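Local coordinates for protein alkaline phosphatase (PDB 5JK4) that probably binds phosphate in the periplasm as a PstS-family binding protein, and is also classed as an alkaline phosphatase, at residues V110-V114 against A239-S243. Numbering follows the deposited sequence.
Sequences VDLSV and AKVKS
Two short strands, 111-112 and 240-241, pair in parallel, a two-stranded ladder at the periphery of this periplasmic-binding-protein fold, with Asp111 opposite Lys240 (CA-CA 4.4 Å) and Leu112 opposite Val241 (CA-CA 4.9 Å). Ala239 enters first: its CB lies 3.7 Å from Leu112 CD1 (Leu112 rotamer mt) and 4.0 Å from Val110 CG1, an apolar patch on the buried side. Lys240 bridges the two residues flanking Asp111, its N to Val110 O (3.0 Å) and its O to Leu112 N (2.8 Å); its CB lies on the Asp111 face, the rest of the side chain leading away. Val241 projects onto the Leu112 face. At Lys242 the chain turns into left-handed conformation (58/31), yet Lys242 N still reaches Leu112 O (2.9 Å), and its CG packs against Val114 CG2 (3.8 Å), where helix 114-122 begins behind the N-cap Ser113. Ser243, also at positive phi (84/2), gives its N to Asp111 OD1 (2.9 Å; Asp111 chi1 t). Three backbone hydrogen bonds thus carry the ladder; beyond it the Asp111 carboxylate satisfies an amide where the chain turns away.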
loop_
_atom_site.group_PDB
_atom_site.type_symbol
_atom_site.label_atom_id
_atom_site.label_comp_id
_atom_site.label_asym_id
_atom_site.label_seq_id
_atom_site.Cartn_x
_atom_site.Cartn_y
_atom_site.Cartn_z
ATOM N N VAL A 110 9.739 -2.212 23.690
ATOM C CA VAL A 110 9.744 -0.819 23.256
ATOM C C VAL A 110 8.330 -0.415 22.862
ATOM O O VAL A 110 7.701 -1.056 22.009
ATOM C CB VAL A 110 10.707 -0.616 22.074
ATOM C CG1 VAL A 110 10.534 0.765 21.447
ATOM C CG2 VAL A 110 12.136 -0.827 22.536
ATOM N N ASP A 111 7.859 0.686 23.445
ATOM C CA ASP A 111 6.567 1.290 23.130
ATOM C C ASP A 111 6.825 2.771 22.869
ATOM O O ASP A 111 7.198 3.506 23.788
ATOM C CB ASP A 111 5.605 1.079 24.304
ATOM C CG ASP A 111 4.234 1.703 24.088
ATOM O OD1 ASP A 111 3.948 2.231 22.994
ATOM O OD2 ASP A 111 3.421 1.641 25.042
ATOM N N LEU A 112 6.658 3.197 21.618
ATOM C CA LEU A 112 6.968 4.559 21.195
ATOM C C LEU A 112 5.716 5.426 21.215
ATOM O O LEU A 112 4.668 5.029 20.703
ATOM C CB LEU A 112 7.524 4.551 19.774
ATOM C CG LEU A 112 8.825 3.777 19.573
ATOM C CD1 LEU A 112 9.227 3.674 18.125
ATOM C CD2 LEU A 112 9.937 4.419 20.367
ATOM N N SER A 113 5.835 6.621 21.774
ATOM C CA SER A 113 4.770 7.593 21.644
ATOM C C SER A 113 4.794 8.193 20.242
ATOM O O SER A 113 5.753 8.036 19.487
ATOM C CB SER A 113 4.973 8.717 22.649
ATOM O OG SER A 113 6.143 9.432 22.308
ATOM N N VAL A 114 3.719 8.904 19.899
ATOM C CA VAL A 114 3.704 9.659 18.648
ATOM C C VAL A 114 4.898 10.603 18.587
ATOM O O VAL A 114 5.594 10.687 17.570
ATOM C CB VAL A 114 2.374 10.413 18.480
ATOM C CG1 VAL A 114 2.460 11.374 17.289
ATOM C CG2 VAL A 114 1.245 9.422 18.282
ATOM N N ALA A 239 8.395 -2.281 17.345
ATOM C CA ALA A 239 7.929 -1.342 18.353
ATOM C C ALA A 239 6.409 -1.297 18.429
ATOM O O ALA A 239 5.705 -1.300 17.415
ATOM C CB ALA A 239 8.466 0.057 18.072
ATOM N N LYS A 240 5.894 -1.219 19.651
ATOM C CA LYS A 240 4.526 -0.755 19.817
ATOM C C LYS A 240 4.484 0.745 19.550
ATOM O O LYS A 240 5.481 1.451 19.710
ATOM C CB LYS A 240 4.021 -1.044 21.230
ATOM C CG LYS A 240 3.928 -2.518 21.552
ATOM C CD LYS A 240 3.188 -2.730 22.867
ATOM C CE LYS A 240 3.149 -4.176 23.310
ATOM N NZ LYS A 240 2.174 -4.357 24.415
ATOM N N VAL A 241 3.325 1.233 19.119
ATOM C CA VAL A 241 3.101 2.658 18.893
ATOM C C VAL A 241 1.838 3.037 19.646
ATOM O O VAL A 241 0.789 2.413 19.463
ATOM C CB VAL A 241 2.984 2.993 17.393
ATOM C CG1 VAL A 241 2.788 4.485 17.183
ATOM C CG2 VAL A 241 4.236 2.522 16.647
ATOM N N LYS A 242 1.937 4.034 20.518
ATOM C CA LYS A 242 0.775 4.456 21.305
ATOM C C LYS A 242 0.212 3.299 22.130
ATOM O O LYS A 242 -0.996 3.221 22.339
ATOM C CB LYS A 242 -0.356 5.009 20.413
ATOM C CG LYS A 242 -0.294 6.456 19.997
ATOM C CD LYS A 242 -1.401 6.738 18.962
ATOM C CE LYS A 242 -2.420 7.771 19.418
ATOM N NZ LYS A 242 -2.945 8.546 18.252
ATOM N N SER A 243 1.061 2.368 22.564
ATOM C CA SER A 243 0.694 1.212 23.388
ATOM C C SER A 243 0.179 0.027 22.578
ATOM O O SER A 243 -0.184 -0.995 23.184
ATOM C CB SER A 243 -0.348 1.542 24.472
ATOM O OG SER A 243 -1.679 1.473 23.954
#